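Local coordinates for elongation factor G (Thermus thermophilus, PDB 2DY1), which binds GTP together with a magnesium ion and probably acts as a GTPase in the elongation stage of protein synthesis, at residues G481-R486 against A535-G540; L29-G34 against E256-V261. All coordinates share one frame; numbering follows the deposited sequence.

Contact 1 of 2, residues G481-R486 against A535-G540; sequences GDVWLR and AIVYNG
In Tyr538, CG sits between the backbone N and the carbonyl carbon (chi1 66°). In Trp484, CG lies beside the backbone N and anti to the carbonyl carbon (chi1 -77°). The two side chains cross obliquely, and Trp484 CB lies over one face of the phenol in a CH-pi contact, 3.7 Å from Tyr538 CZ. The rings are oblique to each other, with planes 55° apart, and Tyr538 OH comes within 3.4 Å of Trp484 CE3. At the phenol edge, Tyr538 CE1 is 3.6 Å from Leu485 C, close to the backbone of Arg486. Asn539 lies alongside the indole and points the same way. The strands are antiparallel. Arg486 N gives a 2.8 Å bond to Ile536 O, and Ile536 N bonds back to Arg486 O. Further along, Trp484 O accepts from Tyr538 N. Val483 faces Gly540 and Leu485 faces Val537, so Trp484 alone stands opposite Tyr538 and Asn539. This is a beta bulge in the central strand pair of the four-stranded sheet of domain IV, which has an S5-like fold. Beyond it, Gly540 CA packs 3.1 Å from Asp482 O, and a CB there would clash with that oxygen. Val483, Leu485 and Val537 point to the face opposite Trp484 and Arg486. Leu485 CD1 touches Ala535 CB at 3.9 Å, and Val483 CG1 meets Val537 CG1 at 4.1 Å. Helices 509-520 and 549-566 cover this face. Arg486 reaches away to Glu488 and Glu465, and Asp482 OD1 bonds to Ser541 OG.

Contact 2 of 2, residues L29-G34 against E256-V261; sequences LLYKTG and EREIGV. With GTP (guanosine-5'-triphosphate), chain C.
The ring of Tyr31 and the carboxylate of Glu258 cross at about a right angle, their planes 62° apart. Glu258 OE2 approaches Tyr31 CD1 obliquely, at 3.7 Å. A second flat group, the guanine of GTP, has Glu256 CB and CG over one face, with CB 3.5 Å from GTP C6. The Glu256 chain then bends (chi2 75°), which turns CD back toward the ribose. Glu256 OE1 accepts a 2.6 Å hydrogen bond from GTP O2'. An alanine in place of Glu256 would probably leave the ribose hydroxyl without this acceptor and thin the cover over the base.

Lys32 and Glu258 slide past each other in opposite directions. Lys32 CG lies 3.6 Å from Glu258 OE1, a buried oxygen with no hydrogen-bond partner in the model. Lys32 NZ is 5.2 Å from Glu258 OE1 and bonds to Gly186 O instead. Its charge may still steady the carboxylate. Next to this pair, Leu29 CD2 packs against Val261 CG1 at 3.6 Å, and Leu265 and Leu69 also touch Leu29. Helix 22-32 ends in a Schellman motif at Gly34. Gly260 is the N-cap residue of helix 261-271. Glu258 and Ile259 both face Ser254, in a G1 beta bulge. Ser254 and Glu256 both bind GTP, consistent with the G5 element of translational GTPases. The residues just after it, Glu258 and Val261, pack against the helix that follows the P-loop.

Overall arrangement
Contact 2 comes first along the chain and closes before contact 1 opens. Their centres are 81 Å apart, their nearest atoms about 67 Å, and they lie on opposite sides of the centre of the chain. They share no sheet, helix or domain. Contact 2 belongs to the GTP-binding domain, where helix 22-32 meets the loop between strand 248-252 and helix 261-271, segments far apart in sequence. Contact 1 pairs strands 477-489 and 533-541 within domain IV, away from the nucleotide. The two thus mark widely separated parts of an elongated protein. In elongation factor G generally, GTP hydrolysis in the first domain is linked to the action of domain IV on the ribosome.

Contact 1 of 2, residues G481-R486 against A535-G540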
ATOM      1  N   GLY A 481      41.296  -8.442  35.006  1.00 24.78           N
ATOM      2  CA  GLY A 481      40.999  -9.081  33.732  1.00 19.69           C
ATOM      3  C   GLY A 481      42.223  -8.921  32.856  1.00 20.03           C
ATOM      4  O   GLY A 481      42.799  -7.837  32.782  1.00 20.63           O
ATOM      5  N   ASP A 482      42.635  -9.995  32.177  1.00 18.47           N
ATOM      6  CA  ASP A 482      43.825  -9.934  31.331  1.00 18.74           C
ATOM      7  C   ASP A 482      43.522 -10.779  30.106  1.00 16.99           C
ATOM      8  O   ASP A 482      43.364 -12.002  30.201  1.00 16.80           O
ATOM      9  CB  ASP A 482      45.013 -10.504  32.111  1.00 18.37           C
ATOM     10  CG  ASP A 482      46.278 -10.565  31.299  1.00 21.08           C
ATOM     11  OD1 ASP A 482      47.250 -11.167  31.799  1.00 24.48           O
ATOM     12  OD2 ASP A 482      46.326 -10.019  30.176  1.00 18.65           O
ATOM     13  N   VAL A 483      43.429 -10.111  28.965  1.00 19.35           N
ATOM     14  CA  VAL A 483      43.083 -10.766  27.711  1.00 19.25           C
ATOM     15  C   VAL A 483      44.034 -10.445  26.575  1.00 18.87           C
ATOM     16  O   VAL A 483      44.365  -9.280  26.340  1.00 19.11           O
ATOM     17  CB  VAL A 483      41.639 -10.313  27.273  1.00 20.61           C
ATOM     18  CG1 VAL A 483      41.277 -10.898  25.913  1.00 21.88           C
ATOM     19  CG2 VAL A 483      40.626 -10.726  28.324  1.00 18.90           C
ATOM     20  N   TRP A 484      44.502 -11.476  25.873  1.00 15.31           N
ATOM     21  CA  TRP A 484      45.321 -11.248  24.706  1.00 15.78           C
ATOM     22  C   TRP A 484      44.402 -11.577  23.527  1.00 14.06           C
ATOM     23  O   TRP A 484      43.869 -12.693  23.411  1.00 14.50           O
ATOM     24  CB  TRP A 484      46.566 -12.129  24.699  1.00 16.24           C
ATOM     25  CG  TRP A 484      47.602 -11.611  25.640  1.00 14.72           C
ATOM     26  CD1 TRP A 484      47.703 -11.880  26.975  1.00 16.48           C
ATOM     27  CD2 TRP A 484      48.673 -10.704  25.325  1.00 18.45           C
ATOM     28  NE1 TRP A 484      48.781 -11.195  27.510  1.00 14.14           N
ATOM     29  CE2 TRP A 484      49.389 -10.468  26.523  1.00 15.04           C
ATOM     30  CE3 TRP A 484      49.098 -10.073  24.147  1.00 18.55           C
ATOM     31  CZ2 TRP A 484      50.510  -9.620  26.577  1.00 19.16           C
ATOM     32  CZ3 TRP A 484      50.215  -9.232  24.200  1.00 25.49           C
ATOM     33  CH2 TRP A 484      50.904  -9.016  25.408  1.00 23.22           C
ATOM     34  N   LEU A 485      44.251 -10.592  22.650  1.00 15.62           N
ATOM     35  CA  LEU A 485      43.359 -10.666  21.497  1.00 14.74           C
ATOM     36  C   LEU A 485      44.043 -10.464  20.147  1.00 16.18           C
ATOM     37  O   LEU A 485      44.838  -9.546  19.977  1.00 17.59           O
ATOM     38  CB  LEU A 485      42.294  -9.572  21.639  1.00 15.26           C
ATOM     39  CG  LEU A 485      41.355  -9.370  20.441  1.00 17.03           C
ATOM     40  CD1 LEU A 485      40.365 -10.530  20.395  1.00 16.16           C
ATOM     41  CD2 LEU A 485      40.590  -8.046  20.597  1.00 17.75           C
ATOM     42  N   ARG A 486      43.718 -11.325  19.189  1.00 14.74           N
ATOM     43  CA  ARG A 486      44.236 -11.194  17.830  1.00 14.83           C
ATOM     44  C   ARG A 486      43.001 -10.943  16.952  1.00 16.08           C
ATOM     45  O   ARG A 486      42.004 -11.650  17.066  1.00 15.21           O
ATOM     46  CB  ARG A 486      44.934 -12.497  17.401  1.00 16.05           C
ATOM     47  CG  ARG A 486      45.509 -12.505  15.995  1.00 20.86           C
ATOM     48  CD  ARG A 486      46.091 -13.892  15.709  1.00 22.43           C
ATOM     49  NE  ARG A 486      46.673 -14.045  14.375  1.00 21.42           N
ATOM     50  CZ  ARG A 486      47.878 -13.606  14.021  1.00 18.41           C
ATOM     51  NH1 ARG A 486      48.654 -12.972  14.889  1.00 23.69           N
ATOM     52  NH2 ARG A 486      48.319 -13.817  12.787  1.00 27.63           N
ATOM     53  N   ALA A 535      37.809 -12.620  15.845  1.00 16.10           N
ATOM     54  CA  ALA A 535      38.434 -12.272  17.111  1.00 14.74           C
ATOM     55  C   ALA A 535      38.906 -13.574  17.754  1.00 16.54           C
ATOM     56  O   ALA A 535      38.109 -14.478  18.016  1.00 19.07           O
ATOM     57  CB  ALA A 535      37.425 -11.564  18.025  1.00 16.91           C
ATOM     58  N   ILE A 536      40.206 -13.653  18.009  1.00 16.04           N
ATOM     59  CA  ILE A 536      40.821 -14.826  18.611  1.00 15.25           C
ATOM     60  C   ILE A 536      41.401 -14.466  19.983  1.00 15.04           C
ATOM     61  O   ILE A 536      42.274 -13.595  20.084  1.00 15.50           O
ATOM     62  CB  ILE A 536      41.963 -15.348  17.704  1.00 17.64           C
ATOM     63  CG1 ILE A 536      41.414 -15.667  16.305  1.00 19.39           C
ATOM     64  CG2 ILE A 536      42.583 -16.593  18.320  1.00 17.13           C
ATOM     65  CD1 ILE A 536      42.492 -16.052  15.293  1.00 23.67           C
ATOM     66  N   VAL A 537      40.903 -15.118  21.037  1.00 14.61           N
ATOM     67  CA  VAL A 537      41.425 -14.882  22.386  1.00 13.41           C
ATOM     68  C   VAL A 537      42.394 -16.035  22.590  1.00 15.05           C
ATOM     69  O   VAL A 537      41.989 -17.203  22.663  1.00 15.06           O
ATOM     70  CB  VAL A 537      40.292 -14.876  23.420  1.00 16.77           C
ATOM     71  CG1 VAL A 537      40.877 -14.831  24.860  1.00 16.01           C
ATOM     72  CG2 VAL A 537      39.412 -13.654  23.167  1.00 19.45           C
ATOM     73  N   TYR A 538      43.679 -15.696  22.677  1.00 14.95           N
ATOM     74  CA  TYR A 538      44.718 -16.714  22.721  1.00 15.34           C
ATOM     75  C   TYR A 538      45.608 -16.813  23.939  1.00 16.48           C
ATOM     76  O   TYR A 538      46.423 -17.726  24.030  1.00 14.62           O
ATOM     77  CB  TYR A 538      45.597 -16.561  21.484  1.00 15.71           C
ATOM     78  CG  TYR A 538      46.397 -15.273  21.426  1.00 16.09           C
ATOM     79  CD1 TYR A 538      45.848 -14.092  20.904  1.00 14.68           C
ATOM     80  CD2 TYR A 538      47.712 -15.238  21.888  1.00 14.67           C
ATOM     81  CE1 TYR A 538      46.606 -12.922  20.850  1.00 19.14           C
ATOM     82  CE2 TYR A 538      48.469 -14.081  21.839  1.00 17.27           C
ATOM     83  CZ  TYR A 538      47.913 -12.925  21.320  1.00 19.94           C
ATOM     84  OH  TYR A 538      48.673 -11.782  21.274  1.00 20.61           O
ATOM     85  N   ASN A 539      45.482 -15.869  24.863  1.00 16.42           N
ATOM     86  CA  ASN A 539      46.293 -15.917  26.070  1.00 15.90           C
ATOM     87  C   ASN A 539      45.630 -14.951  27.053  1.00 14.95           C
ATOM     88  O   ASN A 539      44.688 -14.231  26.697  1.00 13.85           O
ATOM     89  CB  ASN A 539      47.741 -15.493  25.750  1.00 14.48           C
ATOM     90  CG  ASN A 539      48.729 -15.817  26.873  1.00 15.45           C
ATOM     91  OD1 ASN A 539      49.860 -15.306  26.886  1.00 20.54           O
ATOM     92  ND2 ASN A 539      48.320 -16.671  27.796  1.00 12.14           N
ATOM     93  N   GLY A 540      46.105 -14.955  28.289  1.00 14.60           N
ATOM     94  CA  GLY A 540      45.533 -14.074  29.293  1.00 15.33           C
ATOM     95  C   GLY A 540      45.825 -14.666  30.653  1.00 20.33           C
ATOM     96  O   GLY A 540      46.635 -15.592  30.788  1.00 16.98           O
TER

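Contact 2 of 2, residues L29-G34 against E256-V261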
ATOM      1  N   LEU A  29     -23.868   9.842  -8.285  1.00  9.77           N
ATOM      2  CA  LEU A  29     -24.756   8.797  -7.774  1.00 10.53           C
ATOM      3  C   LEU A  29     -25.448   9.271  -6.483  1.00 11.32           C
ATOM      4  O   LEU A  29     -26.664   9.035  -6.276  1.00 11.38           O
ATOM      5  CB  LEU A  29     -23.948   7.517  -7.526  1.00 10.29           C
ATOM      6  CG  LEU A  29     -23.554   6.744  -8.788  1.00  8.50           C
ATOM      7  CD1 LEU A  29     -22.375   5.834  -8.536  1.00 12.33           C
ATOM      8  CD2 LEU A  29     -24.784   5.949  -9.269  1.00 10.98           C
ATOM      9  N   LEU A  30     -24.708   9.954  -5.604  1.00 11.58           N
ATOM     10  CA  LEU A  30     -25.321  10.449  -4.361  1.00 13.13           C
ATOM     11  C   LEU A  30     -26.397  11.500  -4.684  1.00 12.48           C
ATOM     12  O   LEU A  30     -27.501  11.496  -4.103  1.00 12.30           O
ATOM     13  CB  LEU A  30     -24.248  11.065  -3.447  1.00  9.88           C
ATOM     14  CG  LEU A  30     -23.311  10.033  -2.806  1.00 10.39           C
ATOM     15  CD1 LEU A  30     -22.078  10.710  -2.206  1.00 12.63           C
ATOM     16  CD2 LEU A  30     -24.078   9.273  -1.713  1.00 12.27           C
ATOM     17  N   TYR A  31     -26.096  12.376  -5.635  1.00 11.11           N
ATOM     18  CA  TYR A  31     -27.058  13.397  -6.025  1.00 13.93           C
ATOM     19  C   TYR A  31     -28.280  12.806  -6.729  1.00 15.71           C
ATOM     20  O   TYR A  31     -29.425  13.087  -6.335  1.00 13.83           O
ATOM     21  CB  TYR A  31     -26.399  14.444  -6.944  1.00 10.82           C
ATOM     22  CG  TYR A  31     -27.401  15.383  -7.589  1.00 14.68           C
ATOM     23  CD1 TYR A  31     -27.654  15.319  -8.958  1.00 19.42           C
ATOM     24  CD2 TYR A  31     -28.142  16.279  -6.821  1.00 22.07           C
ATOM     25  CE1 TYR A  31     -28.629  16.122  -9.546  1.00 24.37           C
ATOM     26  CE2 TYR A  31     -29.121  17.088  -7.402  1.00 21.39           C
ATOM     27  CZ  TYR A  31     -29.356  17.002  -8.757  1.00 29.35           C
ATOM     28  OH  TYR A  31     -30.328  17.799  -9.318  1.00 36.07           O
ATOM     29  N   LYS A  32     -28.049  11.940  -7.721  1.00 11.13           N
ATOM     30  CA  LYS A  32     -29.166  11.393  -8.483  1.00 14.14           C
ATOM     31  C   LYS A  32     -30.108  10.503  -7.693  1.00 16.31           C
ATOM     32  O   LYS A  32     -31.288  10.421  -8.034  1.00 13.29           O
ATOM     33  CB  LYS A  32     -28.662  10.649  -9.725  1.00 12.88           C
ATOM     34  CG  LYS A  32     -28.110  11.554 -10.822  1.00 15.78           C
ATOM     35  CD  LYS A  32     -29.175  12.491 -11.360  1.00 23.25           C
ATOM     36  CE  LYS A  32     -29.574  12.124 -12.770  1.00 34.77           C
ATOM     37  NZ  LYS A  32     -30.754  12.915 -13.218  1.00 32.78           N
ATOM     38  N   THR A  33     -29.598   9.845  -6.654  1.00 12.90           N
ATOM     39  CA  THR A  33     -30.438   8.995  -5.808  1.00 14.37           C
ATOM     40  C   THR A  33     -31.100   9.805  -4.696  1.00 15.36           C
ATOM     41  O   THR A  33     -31.923   9.279  -3.941  1.00 17.88           O
ATOM     42  CB  THR A  33     -29.644   7.832  -5.157  1.00 13.27           C
ATOM     43  OG1 THR A  33     -28.547   8.361  -4.398  1.00 13.44           O
ATOM     44  CG2 THR A  33     -29.097   6.868  -6.223  1.00  9.66           C
ATOM     45  N   GLY A  34     -30.720  11.076  -4.571  1.00 14.50           N
ATOM     46  CA  GLY A  34     -31.333  11.929  -3.565  1.00 16.67           C
ATOM     47  C   GLY A  34     -30.684  11.909  -2.197  1.00 20.99           C
ATOM     48  O   GLY A  34     -31.264  12.440  -1.238  1.00 21.73           O
ATOM     49  N   GLU A 256     -19.543  14.030 -14.538  1.00 11.76           N
ATOM     50  CA  GLU A 256     -19.353  15.441 -14.904  1.00 14.20           C
ATOM     51  C   GLU A 256     -20.415  15.865 -15.915  1.00 16.19           C
ATOM     52  O   GLU A 256     -21.003  16.927 -15.789  1.00 20.00           O
ATOM     53  CB  GLU A 256     -17.957  15.623 -15.492  1.00 17.53           C
ATOM     54  CG  GLU A 256     -17.511  17.058 -15.677  1.00 26.11           C
ATOM     55  CD  GLU A 256     -17.145  17.710 -14.365  1.00 41.80           C
ATOM     56  OE1 GLU A 256     -16.495  17.033 -13.533  1.00 36.01           O
ATOM     57  OE2 GLU A 256     -17.498  18.894 -14.169  1.00 47.63           O
ATOM     58  N   ARG A 257     -20.676  15.015 -16.904  1.00 15.34           N
ATOM     59  CA  ARG A 257     -21.694  15.308 -17.919  1.00 16.05           C
ATOM     60  C   ARG A 257     -23.074  14.787 -17.495  1.00 17.59           C
ATOM     61  O   ARG A 257     -24.066  15.018 -18.185  1.00 20.24           O
ATOM     62  CB  ARG A 257     -21.315  14.642 -19.255  1.00 15.95           C
ATOM     63  CG  ARG A 257     -19.981  15.039 -19.840  1.00 22.65           C
ATOM     64  CD  ARG A 257     -19.989  16.501 -20.224  1.00 27.66           C
ATOM     65  NE  ARG A 257     -21.088  16.786 -21.135  1.00 33.10           N
ATOM     66  CZ  ARG A 257     -21.542  18.006 -21.405  1.00 47.50           C
ATOM     67  NH1 ARG A 257     -20.990  19.066 -20.828  1.00 49.87           N
ATOM     68  NH2 ARG A 257     -22.556  18.166 -22.247  1.00 46.09           N
ATOM     69  N   GLU A 258     -23.135  14.097 -16.354  1.00 14.02           N
ATOM     70  CA  GLU A 258     -24.361  13.493 -15.849  1.00 15.17           C
ATOM     71  C   GLU A 258     -25.027  12.625 -16.913  1.00 13.03           C
ATOM     72  O   GLU A 258     -26.213  12.767 -17.197  1.00 15.52           O
ATOM     73  CB  GLU A 258     -25.349  14.545 -15.326  1.00 21.08           C
ATOM     74  CG  GLU A 258     -24.959  15.071 -13.938  1.00 27.06           C
ATOM     75  CD  GLU A 258     -25.275  14.103 -12.788  1.00 38.64           C
ATOM     76  OE1 GLU A 258     -25.593  12.892 -13.024  1.00 16.20           O
ATOM     77  OE2 GLU A 258     -25.191  14.585 -11.629  1.00 38.01           O
ATOM     78  N   ILE A 259     -24.235  11.733 -17.493  1.00 12.78           N
ATOM     79  CA  ILE A 259     -24.724  10.795 -18.499  1.00 10.19           C
ATOM     80  C   ILE A 259     -24.575   9.364 -17.979  1.00 10.72           C
ATOM     81  O   ILE A 259     -23.494   8.971 -17.531  1.00 11.01           O
ATOM     82  CB  ILE A 259     -23.921  10.924 -19.819  1.00 11.83           C
ATOM     83  CG1 ILE A 259     -24.257  12.252 -20.507  1.00 13.45           C
ATOM     84  CG2 ILE A 259     -24.229   9.729 -20.749  1.00 12.45           C
ATOM     85  CD1 ILE A 259     -23.371  12.536 -21.744  1.00 16.36           C
ATOM     86  N   GLY A 260     -25.670   8.599 -18.010  1.00 12.33           N
ATOM     87  CA  GLY A 260     -25.630   7.190 -17.618  1.00 12.81           C
ATOM     88  C   GLY A 260     -25.420   6.846 -16.162  1.00 10.71           C
ATOM     89  O   GLY A 260     -25.072   5.717 -15.853  1.00 11.79           O
ATOM     90  N   VAL A 261     -25.665   7.794 -15.269  1.00 10.39           N
ATOM     91  CA  VAL A 261     -25.447   7.537 -13.849  1.00 10.32           C
ATOM     92  C   VAL A 261     -26.416   6.519 -13.245  1.00 12.48           C
ATOM     93  O   VAL A 261     -25.969   5.526 -12.658  1.00 10.82           O
ATOM     94  CB  VAL A 261     -25.487   8.874 -13.055  1.00 13.71           C
ATOM     95  CG1 VAL A 261     -25.349   8.633 -11.550  1.00 13.32           C
ATOM     96  CG2 VAL A 261     -24.342   9.736 -13.514  1.00 15.51           C
TER
HETATM   97  PG  GTP C 700      -8.459  10.135  -7.542  1.00 10.86           P
HETATM   98  O1G GTP C 700      -7.303  11.233  -7.339  1.00 13.18           O
HETATM   99  O2G GTP C 700      -9.367  10.075  -6.220  1.00 10.80           O
HETATM  100  O3G GTP C 700      -7.933   8.804  -7.922  1.00 14.90           O
HETATM  101  O3B GTP C 700      -9.346  10.793  -8.715  1.00  9.77           O
HETATM  102  PB  GTP C 700     -10.837  10.343  -9.100  1.00 11.27           P
HETATM  103  O1B GTP C 700     -10.766   9.093  -9.892  1.00 11.91           O
HETATM  104  O2B GTP C 700     -11.687  10.340  -7.885  1.00  8.00           O
HETATM  105  O3A GTP C 700     -11.259  11.490 -10.139  1.00 13.85           O
HETATM  106  PA  GTP C 700     -12.068  12.815  -9.737  1.00 14.91           P
HETATM  107  O1A GTP C 700     -13.496  12.472  -9.557  1.00 14.79           O
HETATM  108  O2A GTP C 700     -11.355  13.493  -8.630  1.00 15.16           O
HETATM  109  O5' GTP C 700     -11.955  13.709 -11.068  1.00 13.65           O
HETATM  110  C5' GTP C 700     -10.702  14.322 -11.376  1.00 14.65           C
HETATM  111  C4' GTP C 700     -10.899  15.401 -12.439  1.00 19.65           C
HETATM  112  O4' GTP C 700     -11.592  14.777 -13.532  1.00 15.10           O
HETATM  113  C3' GTP C 700     -11.826  16.496 -11.905  1.00 20.18           C
HETATM  114  O3' GTP C 700     -11.480  17.741 -12.517  1.00 24.77           O
HETATM  115  C2' GTP C 700     -13.201  16.034 -12.384  1.00 19.94           C
HETATM  116  O2' GTP C 700     -14.048  17.174 -12.564  1.00 21.94           O
HETATM  117  C1' GTP C 700     -12.809  15.504 -13.762  1.00 11.76           C
HETATM  118  N9  GTP C 700     -13.819  14.589 -14.340  1.00 14.53           N
HETATM  119  C8  GTP C 700     -14.319  13.502 -13.754  1.00 13.98           C
HETATM  120  N7  GTP C 700     -15.095  12.847 -14.615  1.00 14.05           N
HETATM  121  C5  GTP C 700     -15.097  13.524 -15.760  1.00 13.10           C
HETATM  122  C6  GTP C 700     -15.716  13.328 -16.990  1.00 18.90           C
HETATM  123  O6  GTP C 700     -16.406  12.335 -17.217  1.00 16.27           O
HETATM  124  N1  GTP C 700     -15.510  14.275 -18.001  1.00 16.72           N
HETATM  125  C2  GTP C 700     -14.692  15.386 -17.762  1.00 20.68           C
HETATM  126  N2  GTP C 700     -14.491  16.287 -18.720  1.00 19.77           N
HETATM  127  N3  GTP C 700     -14.107  15.538 -16.564  1.00 17.96           N
HETATM  128  C4  GTP C 700     -14.292  14.644 -15.582  1.00 16.38           C